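Local coordinates for protein probable mannosyltransferase KTR4 (Saccharomyces cerevisiae, PDB 5A07) that is a probable mannosyltransferase of the GT-A fold whose lumenal part binds guanosine-5'-diphosphate and a manganese ion, at residues B[106-111]-B[139-144]; B[114-119]-B[148-153]. All coordinates share one frame; numbering follows the deposited sequence.

Contact 1: residues B[106-111]-B[139-144]; sequences TILSLV and TFLNDE. With GDP (guanosine-5'-diphosphate), chain F.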
# COMPACT_ATOMS: atom_id res chain seq x y z
N THR B 106 -3.80 15.20 3.95
CA THR B 106 -4.14 15.58 2.61
C THR B 106 -4.42 14.32 1.81
O THR B 106 -3.85 13.26 2.09
CB THR B 106 -3.04 16.40 1.96
OG1 THR B 106 -3.46 16.98 0.72
CG2 THR B 106 -1.76 15.59 1.79
N ILE B 107 -5.27 14.49 0.81
CA ILE B 107 -5.40 13.52 -0.26
C ILE B 107 -4.34 13.80 -1.26
O ILE B 107 -4.17 14.94 -1.65
CB ILE B 107 -6.77 13.61 -0.88
CG1 ILE B 107 -7.77 13.30 0.21
CG2 ILE B 107 -6.88 12.57 -1.96
CD1 ILE B 107 -9.01 13.98 -0.03
N LEU B 108 -3.52 12.81 -1.59
CA LEU B 108 -2.37 13.00 -2.43
C LEU B 108 -2.49 12.25 -3.74
O LEU B 108 -2.81 11.05 -3.76
CB LEU B 108 -1.11 12.49 -1.72
CG LEU B 108 0.15 12.43 -2.60
CD1 LEU B 108 0.66 13.80 -3.01
CD2 LEU B 108 1.28 11.69 -1.88
N SER B 109 -2.18 12.90 -4.87
CA SER B 109 -2.10 12.21 -6.13
C SER B 109 -0.85 12.68 -6.90
O SER B 109 -0.69 13.88 -7.16
CB SER B 109 -3.30 12.49 -7.06
OG SER B 109 -4.58 12.40 -6.44
N LEU B 110 -0.08 11.70 -7.32
CA LEU B 110 0.98 11.88 -8.27
C LEU B 110 0.40 11.55 -9.59
O LEU B 110 0.02 10.40 -9.81
CB LEU B 110 2.10 10.90 -7.96
CG LEU B 110 3.26 10.88 -8.93
CD1 LEU B 110 4.12 12.14 -8.76
CD2 LEU B 110 4.15 9.63 -8.80
N VAL B 111 0.31 12.56 -10.49
CA VAL B 111 -0.33 12.36 -11.76
C VAL B 111 0.30 13.22 -12.85
O VAL B 111 0.98 14.20 -12.54
CB VAL B 111 -1.83 12.76 -11.74
CG1 VAL B 111 -2.64 11.69 -11.01
CG2 VAL B 111 -2.07 14.03 -11.01
N THR B 139 -3.53 17.48 -2.64
CA THR B 139 -2.23 17.83 -3.09
C THR B 139 -1.92 17.03 -4.33
O THR B 139 -2.04 15.77 -4.32
CB THR B 139 -1.15 17.52 -2.03
OG1 THR B 139 -1.41 18.27 -0.83
CG2 THR B 139 0.23 17.94 -2.52
N PHE B 140 -1.52 17.73 -5.41
CA PHE B 140 -1.13 17.07 -6.61
C PHE B 140 0.37 17.31 -6.91
O PHE B 140 0.83 18.46 -6.84
CB PHE B 140 -1.91 17.61 -7.80
CG PHE B 140 -3.37 17.40 -7.69
CD1 PHE B 140 -4.16 18.30 -7.00
CD2 PHE B 140 -3.95 16.27 -8.20
CE1 PHE B 140 -5.50 18.14 -6.87
CE2 PHE B 140 -5.31 16.10 -8.06
CZ PHE B 140 -6.08 16.99 -7.42
N LEU B 141 1.06 16.26 -7.30
CA LEU B 141 2.47 16.33 -7.66
C LEU B 141 2.73 15.75 -8.98
O LEU B 141 2.06 14.82 -9.39
CB LEU B 141 3.35 15.58 -6.63
CG LEU B 141 3.24 15.99 -5.17
CD1 LEU B 141 4.10 15.11 -4.19
CD2 LEU B 141 3.58 17.49 -5.00
N ASN B 142 3.72 16.31 -9.70
CA ASN B 142 4.06 15.85 -11.02
C ASN B 142 5.56 16.09 -11.27
O ASN B 142 6.11 17.04 -10.71
CB ASN B 142 3.17 16.67 -11.99
CG ASN B 142 3.25 16.22 -13.46
OD1 ASN B 142 4.01 15.34 -13.90
ND2 ASN B 142 2.39 16.86 -14.25
N ASP B 143 6.18 15.28 -12.11
CA ASP B 143 7.58 15.52 -12.51
C ASP B 143 7.69 16.65 -13.55
O ASP B 143 8.77 17.17 -13.73
CB ASP B 143 8.24 14.25 -13.06
CG ASP B 143 7.52 13.65 -14.23
OD1 ASP B 143 6.30 13.38 -14.17
OD2 ASP B 143 8.16 13.37 -15.26
N GLU B 144 6.59 16.98 -14.23
CA GLU B 144 6.49 18.16 -15.12
C GLU B 144 5.60 19.12 -14.44
O GLU B 144 4.90 18.74 -13.51
CB GLU B 144 5.81 17.76 -16.40
CG GLU B 144 6.59 16.81 -17.26
CD GLU B 144 5.78 16.52 -18.52
OE1 GLU B 144 4.56 16.90 -18.55
OE2 GLU B 144 6.33 15.93 -19.48
PB GDP F . 0.25 1.01 -11.71
O1B GDP F . -0.12 0.35 -12.98
O2B GDP F . 1.35 0.50 -10.97
O3B GDP F . -0.94 1.37 -10.90
O3A GDP F . 0.96 2.35 -12.27
PA GDP F . 0.39 3.79 -12.61
O1A GDP F . 0.70 4.25 -13.96
O2A GDP F . -1.00 4.06 -12.19
O5' GDP F . 1.32 4.67 -11.68
C5' GDP F . 1.23 4.90 -10.27
C4' GDP F . 0.90 6.34 -9.92
O4' GDP F . 2.00 7.15 -10.36
C3' GDP F . -0.35 6.89 -10.58
O3' GDP F . -0.93 7.90 -9.71
C2' GDP F . 0.19 7.50 -11.88
O2' GDP F . -0.61 8.58 -12.34
C1' GDP F . 1.50 8.02 -11.40
N9 GDP F . 2.57 8.03 -12.44
C8 GDP F . 3.12 6.98 -13.10
N7 GDP F . 4.14 7.45 -13.93
C5 GDP F . 4.20 8.80 -13.75
C6 GDP F . 5.05 9.88 -14.31
O6 GDP F . 5.92 9.48 -15.14
N1 GDP F . 4.81 11.13 -13.91
C2 GDP F . 3.79 11.45 -13.02
N2 GDP F . 3.61 12.72 -12.67
N3 GDP F . 2.98 10.49 -12.48
C4 GDP F . 3.19 9.19 -12.77
O HOH W 1 -4.91 14.73 -4.85
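T106 meets T139 through their hydroxyls, with the two side chains crossing at about a right angle. OG1 of T106 lies 2.9 Å from OG1 of T139, a hydrogen bond of unsettled direction. T106 OG1 sits anti to its backbone N (chi1 -170°) and is also bonded to P137 O. Strands 105-110 and 138-142 run parallel in the Rossmann-like GT-A sheet. I107 O accepts from T139 N, at 2.8 Å. L108 turns to the same face as T139 and L141, and its CD1 packs 3.9 Å from CD1 of L141. S109 bonds on both sides of F140: its N donates to T139 O and its O accepts from L141 N. Its OG lies 2.8 Å from a water that donates to T139 O. This water lies above one face of the F140 ring, toward its rim. L110 CD1 rests 3.4 Å from O of L141, while L110 CG and CD2 pack against GDP. L110 O accepts both ribose hydroxyls of GDP, with O3' at 2.7 Å. V111 N donates to L141 O, and V111 CG2 reaches the edge of the F140 ring. At the C-terminal ends of the strands, V111 O takes a weak bond from GDP N2. GDP N2 also donates to N142 OD1, at 2.9 Å. D143 OD1 accepts from GDP N1 at 2.7 Å and weakly from N2. E144 N, above the amide plane, donates to N142 OD1 in an Asx turn that probably steadies it. These three acceptors thus receive the N-H groups of N1 and N2, consistent with selection for guanine.

Contact 2: residues B[114-119]-B[148-153]; sequences SDLEDI and DEFKDG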
# COMPACT_ATOMS: atom_id res chain seq x y z
N SER B 114 -1.84 14.47 -18.57
CA SER B 114 -2.66 13.62 -19.37
C SER B 114 -3.60 12.76 -18.53
O SER B 114 -4.46 12.14 -19.11
CB SER B 114 -1.80 12.70 -20.26
OG SER B 114 -1.03 11.87 -19.48
N ASP B 115 -3.49 12.77 -17.18
CA ASP B 115 -4.35 11.90 -16.35
C ASP B 115 -5.55 12.66 -15.91
O ASP B 115 -6.34 12.20 -15.07
CB ASP B 115 -3.57 11.44 -15.13
CG ASP B 115 -2.53 10.42 -15.47
OD1 ASP B 115 -2.85 9.50 -16.26
OD2 ASP B 115 -1.39 10.52 -14.99
N LEU B 116 -5.73 13.87 -16.43
CA LEU B 116 -6.78 14.73 -15.91
C LEU B 116 -8.19 14.09 -15.81
O LEU B 116 -8.82 14.11 -14.74
CB LEU B 116 -6.91 16.04 -16.72
CG LEU B 116 -8.04 16.89 -16.27
CD1 LEU B 116 -7.82 17.43 -14.88
CD2 LEU B 116 -8.13 18.06 -17.29
N GLU B 117 -8.61 13.45 -16.88
CA GLU B 117 -9.97 12.89 -16.83
C GLU B 117 -10.14 11.74 -15.86
O GLU B 117 -11.15 11.65 -15.16
CB GLU B 117 -10.37 12.43 -18.23
CG GLU B 117 -10.54 13.52 -19.18
CD GLU B 117 -10.88 12.97 -20.58
OE1 GLU B 117 -9.99 12.33 -21.23
OE2 GLU B 117 -12.09 13.17 -20.95
N ASP B 118 -9.12 10.92 -15.76
CA ASP B 118 -9.13 9.70 -14.93
C ASP B 118 -8.97 10.06 -13.47
O ASP B 118 -9.54 9.42 -12.63
CB ASP B 118 -8.02 8.76 -15.41
CG ASP B 118 -8.43 7.99 -16.65
OD1 ASP B 118 -9.64 8.06 -17.01
OD2 ASP B 118 -7.59 7.33 -17.26
N ILE B 119 -8.19 11.08 -13.18
CA ILE B 119 -8.10 11.54 -11.80
C ILE B 119 -9.32 12.24 -11.37
O ILE B 119 -9.76 12.09 -10.20
CB ILE B 119 -6.79 12.33 -11.49
CG1 ILE B 119 -6.50 12.29 -9.99
CG2 ILE B 119 -6.85 13.78 -11.99
CD1 ILE B 119 -6.20 10.95 -9.36
N ASP B 148 -2.19 25.17 -16.61
CA ASP B 148 -3.37 25.86 -16.17
C ASP B 148 -4.67 25.13 -16.49
O ASP B 148 -5.60 25.23 -15.71
CB ASP B 148 -3.50 27.25 -16.80
CG ASP B 148 -2.49 28.26 -16.20
OD1 ASP B 148 -1.81 27.93 -15.22
OD2 ASP B 148 -2.40 29.36 -16.70
N GLU B 149 -4.75 24.46 -17.64
CA GLU B 149 -5.97 23.69 -17.95
C GLU B 149 -6.18 22.46 -17.02
O GLU B 149 -7.30 22.17 -16.62
CB GLU B 149 -5.94 23.21 -19.40
CG GLU B 149 -6.17 24.41 -20.35
CD GLU B 149 -6.41 24.02 -21.79
OE1 GLU B 149 -5.83 23.03 -22.22
OE2 GLU B 149 -7.27 24.70 -22.42
N PHE B 150 -5.10 21.83 -16.63
CA PHE B 150 -5.17 20.82 -15.53
C PHE B 150 -5.75 21.38 -14.26
O PHE B 150 -6.78 20.90 -13.74
CB PHE B 150 -3.82 20.17 -15.32
CG PHE B 150 -3.88 19.00 -14.38
CD1 PHE B 150 -3.90 19.21 -13.05
CD2 PHE B 150 -3.97 17.73 -14.88
CE1 PHE B 150 -3.98 18.17 -12.16
CE2 PHE B 150 -4.02 16.65 -14.01
CZ PHE B 150 -4.02 16.86 -12.67
N LYS B 151 -5.14 22.44 -13.75
CA LYS B 151 -5.60 23.05 -12.55
C LYS B 151 -7.01 23.50 -12.61
O LYS B 151 -7.81 23.29 -11.66
CB LYS B 151 -4.68 24.21 -12.18
CG LYS B 151 -3.24 23.79 -12.03
CD LYS B 151 -2.40 24.99 -11.54
CE LYS B 151 -0.94 24.71 -11.78
NZ LYS B 151 -0.18 25.95 -11.32
N ASP B 152 -7.37 24.17 -13.71
CA ASP B 152 -8.74 24.65 -13.86
C ASP B 152 -9.74 23.47 -13.91
O ASP B 152 -10.89 23.57 -13.38
CB ASP B 152 -8.89 25.46 -15.18
CG ASP B 152 -8.23 26.88 -15.08
OD1 ASP B 152 -8.11 27.40 -13.96
OD2 ASP B 152 -7.91 27.43 -16.14
N GLY B 153 -9.32 22.40 -14.58
CA GLY B 153 -10.17 21.22 -14.70
C GLY B 153 -10.47 20.63 -13.31
O GLY B 153 -11.61 20.33 -12.95
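L116 packs on F150 where two helices of the Rossmann-like GT-A domain meet, 116-131 at its first turn and 148-156. The contact is apolar. L116 CD1 sits over one face of the F150 ring in a CH-pi contact, 4.1 Å from the ring centroid and 21° off the normal. It is offset toward the rim and lies 3.9 Å from F150 CD2. L116 CB approaches the same ring atom. The two side chains slide past each other in opposite directions. CG of F150 is anti to the backbone N (chi1 -171°), and from there the ring reaches L116. I119, one turn after L116, adds its CG2 at 4.2 Å from F150 CZ. Both L116 and I119 also touch I154, on the next turn of helix 148-156. Further out, the F150 ring meets that of F146, and F150 also touches F166 of strand 164-168. D115 precedes helix 116-131, and its OD2 forms a salt bridge with R112 and a weak hydrogen bond with O2' of GDP. On the backbone side, L116 CD1 also lies 3.8 Å from the carbonyl O of F150.

How the contacts relate
Of the elements involved, strand 105-110 comes first and leads through a short loop into helix 116-131. Strand 138-142 follows, then helix 148-156. Contact 1 closes the beta-alpha-beta unit by pairing the two strands. Contact 2 closes the loop that runs from the start of helix 116-131 through strand 138-142 to helix 148-156. Their segments alternate along the chain, so the two loops cross. The contacts also touch: I119 CD1 packs 3.6 Å from S109 OG, and F150 CZ lies 3.8 Å from V111 CG2. Together they tie the parallel strands to the helix pair on the face that carries S109 and F140, beside the GDP pocket.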